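Local coordinates for metallo-beta-lactamase domain-containing protein (Enterococcus faecalis, PDB 2AZ4) that binds two zinc ions in a metallo-beta-lactamase fold and may act as an RNA-binding exonuclease, at residues A93-Y103 / L120-I131; L110-M118 / I162-S173. All coordinates share one frame; numbering follows the deposited sequence.

Contact 1 (A93-Y103 / L120-I131); sequences AHLDHSRMINY and LNSLNRKGDFLI. With ZN (zinc ion), chain D; ZN (zinc ion), chain C.
All but the first histidine (His92) of the HxHxDH zinc motif of the metallo-beta-lactamase fold lies in the 93-103 segment; Phe129 packs among the motif residues, Leu130 and Ile131 on those that follow. His94 ND1 binds one zinc ion, while Asp96 OD2 and His97 NE2 bind the other. Next to these ligands, Leu95 CD1 makes a CH-pi contact over the centre of the Phe129 ring, 3.9 Å from its centroid and 6° off the normal. Leu123 CB covers the opposite face, and Ala93 O lies in plane at the ring edge. Ala93 O also accepts a bond from Ser98 OG at 2.6 Å, the donor standing above the carbonyl plane. Ser98 OG is placed between its backbone N and carbonyl carbon (chi1 63°), which lets it turn back to Ala93. Asn124 OD1 accepts from both Phe129 N and Leu130 N, fixing the loop that presents the ring. Further along, Ile131 N donates to Arg99 O at 3.2 Å (N-H...O 156°). Ile131 CG1 lies over one face of the Arg99 guanidinium, whose NH2 forms a salt bridge with Asp49. Water 2 joins Arg99 O, Asn102 N and Ile131 O, and Ile131 CG2 meets Tyr103 CZ at 3.3 Å.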
loop_
_atom_site.group_PDB
_atom_site.type_symbol
_atom_site.label_atom_id
_atom_site.label_comp_id
_atom_site.label_asym_id
_atom_site.label_seq_id
_atom_site.Cartn_x
_atom_site.Cartn_y
_atom_site.Cartn_z
ATOM N N ALA A 93 0.753 -4.230 1.300
ATOM C CA ALA A 93 1.755 -4.421 0.253
ATOM C C ALA A 93 2.494 -3.171 -0.271
ATOM O O ALA A 93 3.595 -3.287 -0.861
ATOM C CB ALA A 93 1.140 -5.188 -0.911
ATOM N N HIS A 94 1.907 -1.997 -0.072
ATOM C CA HIS A 94 2.477 -0.770 -0.626
ATOM C C HIS A 94 3.968 -0.641 -0.358
ATOM O O HIS A 94 4.458 -1.045 0.691
ATOM C CB HIS A 94 1.683 0.474 -0.173
ATOM C CG HIS A 94 0.376 0.628 -0.887
ATOM N ND1 HIS A 94 -0.654 1.406 -0.410
ATOM C CD2 HIS A 94 -0.059 0.117 -2.066
ATOM C CE1 HIS A 94 -1.678 1.353 -1.242
ATOM N NE2 HIS A 94 -1.346 0.579 -2.258
ATOM N N LEU A 95 4.680 -0.093 -1.335
ATOM C CA LEU A 95 6.146 -0.029 -1.326
ATOM C C LEU A 95 6.754 0.590 -0.043
ATOM O O LEU A 95 7.783 0.100 0.481
ATOM C CB LEU A 95 6.605 0.776 -2.557
ATOM C CG LEU A 95 8.079 0.768 -2.968
ATOM C CD1 LEU A 95 8.558 -0.651 -3.341
ATOM C CD2 LEU A 95 8.329 1.769 -4.112
ATOM N N ASP A 96 6.101 1.656 0.435
ATOM C CA ASP A 96 6.557 2.438 1.594
ATOM C C ASP A 96 6.372 1.686 2.913
ATOM O O ASP A 96 6.802 2.164 3.965
ATOM C CB ASP A 96 5.917 3.848 1.622
ATOM C CG ASP A 96 4.382 3.814 1.639
ATOM O OD1 ASP A 96 3.778 3.085 0.802
ATOM O OD2 ASP A 96 3.765 4.531 2.477
ATOM N N HIS A 97 5.751 0.504 2.827
ATOM C CA HIS A 97 5.612 -0.438 3.938
ATOM C C HIS A 97 6.352 -1.757 3.736
ATOM O O HIS A 97 6.606 -2.464 4.705
ATOM C CB HIS A 97 4.120 -0.691 4.226
ATOM C CG HIS A 97 3.354 0.579 4.459
ATOM N ND1 HIS A 97 3.049 1.042 5.724
ATOM C CD2 HIS A 97 2.938 1.541 3.600
ATOM C CE1 HIS A 97 2.450 2.216 5.630
ATOM N NE2 HIS A 97 2.351 2.534 4.352
ATOM N N SER A 98 6.679 -2.111 2.495
ATOM C CA SER A 98 7.187 -3.484 2.195
ATOM C C SER A 98 8.590 -3.562 1.555
ATOM O O SER A 98 9.208 -4.647 1.481
ATOM C CB SER A 98 6.182 -4.208 1.277
ATOM O OG SER A 98 6.057 -3.529 0.012
ATOM N N ARG A 99 9.089 -2.407 1.105
ATOM C CA ARG A 99 10.191 -2.370 0.140
ATOM C C ARG A 99 11.401 -3.229 0.515
ATOM O O ARG A 99 12.049 -3.789 -0.363
ATOM C CB ARG A 99 10.640 -0.939 -0.117
ATOM C CG ARG A 99 11.542 -0.792 -1.304
ATOM C CD ARG A 99 11.883 0.651 -1.617
ATOM N NE ARG A 99 12.870 0.547 -2.666
ATOM C CZ ARG A 99 14.119 0.969 -2.608
ATOM N NH1 ARG A 99 14.590 1.673 -1.577
ATOM N NH2 ARG A 99 14.875 0.727 -3.653
ATOM N N MET A 100 11.729 -3.325 1.798
ATOM C CA MET A 100 12.934 -4.056 2.170
ATOM C C MET A 100 12.733 -5.438 2.776
ATOM O O MET A 100 13.668 -5.962 3.395
ATOM C CB MET A 100 13.889 -3.194 3.044
ATOM C CG MET A 100 13.456 -2.948 4.491
ATOM S SD MET A 100 14.781 -2.276 5.549
ATOM C CE MET A 100 13.848 -2.069 7.074
ATOM N N ILE A 101 11.558 -6.060 2.600
ATOM C CA ILE A 101 11.334 -7.347 3.285
ATOM C C ILE A 101 12.402 -8.409 2.916
ATOM O O ILE A 101 12.712 -9.282 3.728
ATOM C CB ILE A 101 9.906 -7.933 3.115
ATOM C CG1 ILE A 101 9.560 -8.130 1.621
ATOM C CG2 ILE A 101 8.865 -7.060 3.874
ATOM C CD1 ILE A 101 8.417 -9.085 1.431
ATOM N N ASN A 102 12.997 -8.308 1.722
ATOM C CA ASN A 102 14.005 -9.307 1.335
ATOM C C ASN A 102 15.286 -9.206 2.154
ATOM O O ASN A 102 16.098 -10.140 2.161
ATOM C CB ASN A 102 14.351 -9.249 -0.145
ATOM C CG ASN A 102 13.273 -9.849 -1.030
ATOM O OD1 ASN A 102 13.170 -9.510 -2.225
ATOM N ND2 ASN A 102 12.507 -10.763 -0.490
ATOM N N TYR A 103 15.457 -8.083 2.849
ATOM C CA TYR A 103 16.602 -7.935 3.763
ATOM C C TYR A 103 16.333 -8.485 5.166
ATOM O O TYR A 103 17.243 -8.565 6.004
ATOM C CB TYR A 103 17.029 -6.466 3.857
ATOM C CG TYR A 103 17.822 -5.959 2.671
ATOM C CD1 TYR A 103 18.224 -6.814 1.626
ATOM C CD2 TYR A 103 18.177 -4.612 2.594
ATOM C CE1 TYR A 103 18.972 -6.317 0.532
ATOM C CE2 TYR A 103 18.920 -4.118 1.534
ATOM C CZ TYR A 103 19.311 -4.959 0.508
ATOM O OH TYR A 103 20.049 -4.417 -0.536
ATOM N N LEU A 120 1.749 -8.808 -3.151
ATOM C CA LEU A 120 3.155 -8.473 -3.133
ATOM C C LEU A 120 3.917 -9.353 -4.112
ATOM O O LEU A 120 4.751 -8.858 -4.887
ATOM C CB LEU A 120 3.681 -8.689 -1.717
ATOM C CG LEU A 120 4.753 -7.829 -1.065
ATOM C CD1 LEU A 120 4.829 -6.382 -1.605
ATOM C CD2 LEU A 120 4.510 -7.853 0.437
ATOM N N ASN A 121 3.619 -10.653 -4.085
ATOM C CA ASN A 121 4.304 -11.598 -4.954
ATOM C C ASN A 121 4.049 -11.279 -6.438
ATOM O O ASN A 121 4.904 -11.519 -7.282
ATOM C CB ASN A 121 3.924 -13.041 -4.608
ATOM C CG ASN A 121 4.828 -13.635 -3.554
ATOM O OD1 ASN A 121 4.480 -13.693 -2.393
ATOM N ND2 ASN A 121 6.016 -14.037 -3.954
ATOM N N SER A 122 2.876 -10.720 -6.728
ATOM C CA SER A 122 2.527 -10.250 -8.065
ATOM C C SER A 122 3.182 -8.901 -8.387
ATOM O O SER A 122 3.769 -8.736 -9.464
ATOM C CB SER A 122 1.009 -10.139 -8.195
ATOM O OG SER A 122 0.640 -9.564 -9.430
ATOM N N LEU A 123 3.089 -7.936 -7.472
ATOM C CA LEU A 123 3.807 -6.676 -7.651
ATOM C C LEU A 123 5.284 -6.916 -7.979
ATOM O O LEU A 123 5.860 -6.192 -8.815
ATOM C CB LEU A 123 3.658 -5.738 -6.444
ATOM C CG LEU A 123 2.272 -5.106 -6.192
ATOM C CD1 LEU A 123 2.211 -4.335 -4.874
ATOM C CD2 LEU A 123 1.840 -4.225 -7.348
ATOM N N ASN A 124 5.872 -7.945 -7.361
ATOM C CA ASN A 124 7.309 -8.218 -7.500
ATOM C C ASN A 124 7.683 -9.344 -8.474
ATOM O O ASN A 124 8.763 -9.961 -8.357
ATOM C CB ASN A 124 7.950 -8.498 -6.133
ATOM C CG ASN A 124 9.457 -8.282 -6.151
ATOM O OD1 ASN A 124 9.942 -7.297 -6.717
ATOM N ND2 ASN A 124 10.201 -9.192 -5.523
ATOM N N ARG A 125 6.809 -9.605 -9.442
ATOM C CA ARG A 125 7.025 -10.718 -10.376
ATOM C C ARG A 125 8.286 -10.506 -11.227
ATOM O O ARG A 125 8.938 -11.475 -11.610
ATOM C CB ARG A 125 5.795 -10.922 -11.269
ATOM C CG ARG A 125 5.498 -9.720 -12.130
ATOM C CD ARG A 125 4.221 -9.867 -12.921
ATOM N NE ARG A 125 4.081 -8.726 -13.821
ATOM C CZ ARG A 125 4.679 -8.612 -15.012
ATOM N NH1 ARG A 125 5.463 -9.584 -15.479
ATOM N NH2 ARG A 125 4.483 -7.520 -15.741
ATOM N N LYS A 126 8.611 -9.241 -11.513
ATOM C CA LYS A 126 9.802 -8.875 -12.305
ATOM C C LYS A 126 10.975 -8.434 -11.416
ATOM O O LYS A 126 12.064 -8.101 -11.915
ATOM C CB LYS A 126 9.469 -7.745 -13.284
ATOM C CG LYS A 126 8.777 -8.153 -14.573
ATOM C CD LYS A 126 8.260 -6.893 -15.303
ATOM C CE LYS A 126 8.324 -7.040 -16.828
ATOM N NZ LYS A 126 8.239 -5.725 -17.555
ATOM N N GLY A 127 10.747 -8.403 -10.100
ATOM C CA GLY A 127 11.813 -8.144 -9.149
ATOM C C GLY A 127 12.275 -6.716 -9.161
ATOM O O GLY A 127 13.384 -6.426 -8.721
ATOM N N ASP A 128 11.437 -5.820 -9.671
ATOM C CA ASP A 128 11.756 -4.399 -9.661
ATOM C C ASP A 128 10.866 -3.593 -8.712
ATOM O O ASP A 128 10.875 -2.354 -8.743
ATOM C CB ASP A 128 11.667 -3.819 -11.080
ATOM C CG ASP A 128 10.326 -4.069 -11.719
ATOM O OD1 ASP A 128 9.477 -4.730 -11.070
ATOM O OD2 ASP A 128 10.124 -3.606 -12.867
ATOM N N PHE A 129 10.093 -4.300 -7.888
ATOM C CA PHE A 129 9.246 -3.673 -6.879
ATOM C C PHE A 129 9.982 -3.664 -5.541
ATOM O O PHE A 129 10.280 -2.596 -5.002
ATOM C CB PHE A 129 7.896 -4.394 -6.770
ATOM C CG PHE A 129 6.910 -3.711 -5.836
ATOM C CD1 PHE A 129 6.235 -2.548 -6.226
ATOM C CD2 PHE A 129 6.648 -4.244 -4.577
ATOM C CE1 PHE A 129 5.323 -1.921 -5.366
ATOM C CE2 PHE A 129 5.729 -3.624 -3.708
ATOM C CZ PHE A 129 5.066 -2.465 -4.102
ATOM N N LEU A 130 10.297 -4.856 -5.031
ATOM C CA LEU A 130 11.080 -5.005 -3.805
ATOM C C LEU A 130 12.594 -5.072 -4.067
ATOM O O LEU A 130 13.029 -5.602 -5.093
ATOM C CB LEU A 130 10.667 -6.290 -3.083
ATOM C CG LEU A 130 9.199 -6.557 -2.755
ATOM C CD1 LEU A 130 9.035 -8.048 -2.250
ATOM C CD2 LEU A 130 8.617 -5.545 -1.738
ATOM N N ILE A 131 13.391 -4.571 -3.125
ATOM C CA ILE A 131 14.837 -4.743 -3.172
ATOM C C ILE A 131 15.138 -6.252 -3.238
ATOM O O ILE A 131 14.662 -6.995 -2.390
ATOM C CB ILE A 131 15.503 -4.144 -1.924
ATOM C CG1 ILE A 131 15.400 -2.617 -1.916
ATOM C CG2 ILE A 131 16.960 -4.563 -1.835
ATOM C CD1 ILE A 131 15.637 -2.005 -0.510
HETATM ZN ZN ZN D . 1.649 4.341 3.387
HETATM ZN ZN ZN C . -0.760 2.461 1.653
HETATM O O HOH W 1 1.376 3.279 1.323
HETATM O O HOH W 2 13.141 -6.434 -0.299
HETATM O O HOH W 3 12.654 -1.275 -4.916
HETATM O O HOH W 4 -0.794 4.425 0.679
HETATM O O HOH W 5 0.884 6.093 2.038
#

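Contact 2 (L110-M118 / I162-S173); sequences LYTLKETKM and IVPVDHDAYGAS. With ZN (zinc ion), chain C.
The Tyr170 ring meets the first turn of helix 114-123 through the apolar stem of Glu115, whose CG approaches obliquely, 3.5 Å from Tyr170 CE2, with CB 3.8 Å from Tyr170 CD2. The carboxylate and ring planes stand 89° apart. Bending at chi2 (85°) turns the acid group off the line of this stem, and OE2 forms a long, weak salt bridge with Lys114 NZ. In the same loop, the His167 ring has Asp168 OD1 over one face, toward the rim, and water 4 in plane at its edge; its NE2 binds zinc. Gly171, with positive phi in the type II turn from Ala169 to Ala172, brings its CA up against Glu115 CB at 3.9 Å. Beside the turn, Leu113 CD1 reaches Gly171 O and Ser173 CB, while Leu113 CD2 slides past Ile162 CG2 at 3.8 Å. This joins the end of strand 110-113 to strand 158-164, across the two sheets of the alpha-beta/beta-alpha sandwich. Water 6 accepts from Leu113 N and lies 2.9 Å from Gly171 O, one of several acceptors around it. Water 7 lies 2.7 Å from Thr116 OG1 and donates to Tyr170 O at 2.8 Å. The chemistry thus implies an apolar seam of Leu113 and Ile162, beside which waters bridge Leu113 N, Gly171 O, Tyr170 O and the Thr116 hydroxyl, tying the zinc-ligand loop to the helix start.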
loop_
_atom_site.group_PDB
_atom_site.type_symbol
_atom_site.label_atom_id
_atom_site.label_comp_id
_atom_site.label_asym_id
_atom_site.label_seq_id
_atom_site.Cartn_x
_atom_site.Cartn_y
_atom_site.Cartn_z
ATOM N N LEU A 110 7.680 -13.534 9.132
ATOM C CA LEU A 110 7.097 -12.317 8.588
ATOM C C LEU A 110 5.617 -12.623 8.357
ATOM O O LEU A 110 5.268 -13.567 7.617
ATOM C CB LEU A 110 7.786 -11.916 7.277
ATOM C CG LEU A 110 7.211 -10.731 6.461
ATOM C CD1 LEU A 110 7.249 -9.458 7.281
ATOM C CD2 LEU A 110 7.979 -10.519 5.139
ATOM N N TYR A 111 4.763 -11.834 9.019
ATOM C CA TYR A 111 3.326 -12.100 9.098
ATOM C C TYR A 111 2.575 -11.020 8.360
ATOM O O TYR A 111 2.900 -9.837 8.448
ATOM C CB TYR A 111 2.813 -12.151 10.556
ATOM C CG TYR A 111 3.356 -13.291 11.387
ATOM C CD1 TYR A 111 2.802 -14.579 11.298
ATOM C CD2 TYR A 111 4.427 -13.093 12.242
ATOM C CE1 TYR A 111 3.291 -15.615 12.038
ATOM C CE2 TYR A 111 4.936 -14.117 12.996
ATOM C CZ TYR A 111 4.362 -15.374 12.897
ATOM O OH TYR A 111 4.863 -16.383 13.634
ATOM N N THR A 112 1.542 -11.422 7.647
ATOM C CA THR A 112 0.735 -10.461 6.946
ATOM C C THR A 112 -0.589 -11.141 6.618
ATOM O O THR A 112 -0.686 -12.344 6.759
ATOM C CB THR A 112 1.467 -9.901 5.686
ATOM O OG1 THR A 112 0.807 -8.707 5.265
ATOM C CG2 THR A 112 1.511 -10.911 4.531
ATOM N N LEU A 113 -1.617 -10.397 6.222
ATOM C CA LEU A 113 -2.802 -11.109 5.772
ATOM C C LEU A 113 -2.464 -11.817 4.459
ATOM O O LEU A 113 -1.677 -11.308 3.654
ATOM C CB LEU A 113 -4.018 -10.199 5.620
ATOM C CG LEU A 113 -4.626 -9.656 6.934
ATOM C CD1 LEU A 113 -5.776 -8.756 6.616
ATOM C CD2 LEU A 113 -5.078 -10.766 7.926
ATOM N N LYS A 114 -3.046 -12.995 4.254
ATOM C CA LYS A 114 -2.764 -13.802 3.063
ATOM C C LYS A 114 -2.926 -13.060 1.724
ATOM O O LYS A 114 -2.145 -13.302 0.804
ATOM C CB LYS A 114 -3.544 -15.137 3.087
ATOM C CG LYS A 114 -5.036 -15.020 2.908
ATOM C CD LYS A 114 -5.745 -16.358 3.200
ATOM C CE LYS A 114 -7.276 -16.227 3.132
ATOM N NZ LYS A 114 -7.821 -15.402 4.279
ATOM N N GLU A 115 -3.888 -12.146 1.628
ATOM C CA GLU A 115 -4.098 -11.370 0.408
ATOM C C GLU A 115 -2.931 -10.408 0.116
ATOM O O GLU A 115 -2.518 -10.256 -1.031
ATOM C CB GLU A 115 -5.431 -10.597 0.458
ATOM C CG GLU A 115 -6.661 -11.527 0.593
ATOM C CD GLU A 115 -6.968 -11.924 2.034
ATOM O OE1 GLU A 115 -6.225 -11.511 2.967
ATOM O OE2 GLU A 115 -7.957 -12.670 2.237
ATOM N N THR A 116 -2.399 -9.773 1.160
ATOM C CA THR A 116 -1.200 -8.953 1.015
ATOM C C THR A 116 -0.036 -9.760 0.423
ATOM O O THR A 116 0.718 -9.266 -0.439
ATOM C CB THR A 116 -0.784 -8.350 2.369
ATOM O OG1 THR A 116 -1.750 -7.349 2.753
ATOM C CG2 THR A 116 0.619 -7.707 2.257
ATOM N N LYS A 117 0.131 -10.985 0.919
ATOM C CA LYS A 117 1.158 -11.884 0.378
ATOM C C LYS A 117 0.978 -12.159 -1.141
ATOM O O LYS A 117 1.954 -12.084 -1.910
ATOM C CB LYS A 117 1.200 -13.177 1.204
ATOM C CG LYS A 117 2.213 -14.218 0.721
ATOM C CD LYS A 117 2.038 -15.507 1.493
ATOM C CE LYS A 117 2.871 -16.603 0.841
ATOM N NZ LYS A 117 3.008 -17.827 1.685
ATOM N N MET A 118 -0.262 -12.465 -1.559
ATOM C CA MET A 118 -0.613 -12.620 -2.977
ATOM C C MET A 118 -0.266 -11.384 -3.803
ATOM O O MET A 118 0.382 -11.499 -4.852
ATOM C CB MET A 118 -2.115 -12.889 -3.166
ATOM C CG MET A 118 -2.578 -14.235 -2.669
ATOM S SD MET A 118 -4.370 -14.551 -2.751
ATOM C CE MET A 118 -4.095 -16.272 -2.653
ATOM N N ILE A 162 -4.238 -9.254 13.964
ATOM C CA ILE A 162 -4.160 -8.604 12.657
ATOM C C ILE A 162 -5.566 -8.370 12.111
ATOM O O ILE A 162 -6.309 -9.297 11.802
ATOM C CB ILE A 162 -3.230 -9.373 11.680
ATOM C CG1 ILE A 162 -3.060 -8.611 10.369
ATOM C CG2 ILE A 162 -3.712 -10.805 11.469
ATOM C CD1 ILE A 162 -1.765 -8.975 9.617
ATOM N N VAL A 163 -5.928 -7.113 11.986
ATOM C CA VAL A 163 -7.327 -6.771 11.796
ATOM C C VAL A 163 -7.440 -6.070 10.463
ATOM O O VAL A 163 -6.712 -5.121 10.254
ATOM C CB VAL A 163 -7.781 -5.789 12.929
ATOM C CG1 VAL A 163 -9.225 -5.329 12.712
ATOM C CG2 VAL A 163 -7.634 -6.459 14.334
ATOM N N PRO A 164 -8.379 -6.493 9.592
ATOM C CA PRO A 164 -8.561 -5.876 8.273
ATOM C C PRO A 164 -9.074 -4.453 8.394
ATOM O O PRO A 164 -9.920 -4.138 9.263
ATOM C CB PRO A 164 -9.608 -6.767 7.600
ATOM C CG PRO A 164 -10.400 -7.343 8.772
ATOM C CD PRO A 164 -9.337 -7.600 9.803
ATOM N N VAL A 165 -8.558 -3.610 7.520
ATOM C CA VAL A 165 -8.888 -2.220 7.513
ATOM C C VAL A 165 -9.100 -1.793 6.057
ATOM O O VAL A 165 -8.501 -2.377 5.164
ATOM C CB VAL A 165 -7.749 -1.507 8.252
ATOM C CG1 VAL A 165 -6.875 -0.659 7.356
ATOM C CG2 VAL A 165 -8.222 -0.922 9.573
ATOM N N ASP A 166 -9.965 -0.802 5.828
ATOM C CA ASP A 166 -10.294 -0.327 4.486
ATOM C C ASP A 166 -9.130 0.567 3.995
ATOM O O ASP A 166 -8.759 1.545 4.648
ATOM C CB ASP A 166 -11.658 0.396 4.580
ATOM C CG ASP A 166 -12.024 1.253 3.362
ATOM O OD1 ASP A 166 -11.366 1.169 2.294
ATOM O OD2 ASP A 166 -13.003 2.059 3.507
ATOM N N HIS A 167 -8.516 0.174 2.882
ATOM C CA HIS A 167 -7.423 0.947 2.254
ATOM C C HIS A 167 -7.439 0.586 0.753
ATOM O O HIS A 167 -8.091 -0.372 0.353
ATOM C CB HIS A 167 -6.080 0.629 2.953
ATOM C CG HIS A 167 -4.914 1.453 2.479
ATOM N ND1 HIS A 167 -4.970 2.820 2.324
ATOM C CD2 HIS A 167 -3.644 1.096 2.165
ATOM C CE1 HIS A 167 -3.802 3.266 1.892
ATOM N NE2 HIS A 167 -2.973 2.243 1.801
ATOM N N ASP A 168 -6.772 1.357 -0.088
ATOM C CA ASP A 168 -6.770 1.058 -1.515
ATOM C C ASP A 168 -5.825 -0.099 -1.884
ATOM O O ASP A 168 -5.771 -0.465 -3.049
ATOM C CB ASP A 168 -6.513 2.318 -2.375
ATOM C CG ASP A 168 -5.182 2.971 -2.079
ATOM O OD1 ASP A 168 -4.609 2.648 -1.034
ATOM O OD2 ASP A 168 -4.685 3.811 -2.885
ATOM N N ALA A 169 -5.063 -0.634 -0.914
ATOM C CA ALA A 169 -4.385 -1.923 -1.089
ATOM C C ALA A 169 -5.302 -2.975 -0.498
ATOM O O ALA A 169 -5.647 -2.898 0.692
ATOM C CB ALA A 169 -3.024 -1.977 -0.369
ATOM N N TYR A 170 -5.714 -3.933 -1.317
ATOM C CA TYR A 170 -6.496 -5.072 -0.836
ATOM C C TYR A 170 -5.652 -5.877 0.159
ATOM O O TYR A 170 -4.446 -5.997 -0.008
ATOM C CB TYR A 170 -6.961 -5.950 -2.008
ATOM C CG TYR A 170 -7.993 -6.984 -1.596
ATOM C CD1 TYR A 170 -9.282 -6.595 -1.215
ATOM C CD2 TYR A 170 -7.676 -8.344 -1.579
ATOM C CE1 TYR A 170 -10.237 -7.541 -0.820
ATOM C CE2 TYR A 170 -8.630 -9.308 -1.178
ATOM C CZ TYR A 170 -9.894 -8.891 -0.808
ATOM O OH TYR A 170 -10.843 -9.816 -0.424
ATOM N N GLY A 171 -6.292 -6.388 1.209
ATOM C CA GLY A 171 -5.612 -7.124 2.268
ATOM C C GLY A 171 -4.928 -6.298 3.348
ATOM O O GLY A 171 -4.163 -6.832 4.165
ATOM N N ALA A 172 -5.212 -4.999 3.358
ATOM C CA ALA A 172 -4.632 -4.048 4.314
ATOM C C ALA A 172 -5.148 -4.327 5.710
ATOM O O ALA A 172 -6.320 -4.703 5.876
ATOM C CB ALA A 172 -4.962 -2.607 3.921
ATOM N N SER A 173 -4.268 -4.143 6.704
ATOM C CA SER A 173 -4.601 -4.445 8.093
ATOM C C SER A 173 -4.018 -3.426 9.076
ATOM O O SER A 173 -3.163 -2.594 8.701
ATOM C CB SER A 173 -4.099 -5.833 8.459
ATOM O OG SER A 173 -2.680 -5.867 8.408
HETATM ZN ZN ZN C . -0.760 2.461 1.653
HETATM O O HOH W 6 -1.902 -7.403 5.886
HETATM O O HOH W 7 -1.905 -5.339 1.021
HETATM O O HOH W 4 -0.794 4.425 0.679
HETATM O O HOH W 1 1.376 3.279 1.323
#

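Contacts 1 and 2, with centres 14 Å apart, converge on the dinuclear zinc site and share helix 114-123, whose start packs on the 162-173 loop and whose last turn, 120-123, opens the 120-131 segment. They meet directly: Ala93 N lies 3.6 Å from Thr116 CG2, and His94 NE2 lies 3.6 Å from Ala169 CB. His94 of contact 1 and His167 of contact 2 bind the same zinc ion, with His94 ND1 and His167 NE2 3.3 Å apart; His92 and Asp189 complete its protein ligands. Water 1, 2.3 Å from each zinc ion, bridges the pair. Asp189 also binds the second ion, together with Asp96, His97 and His404.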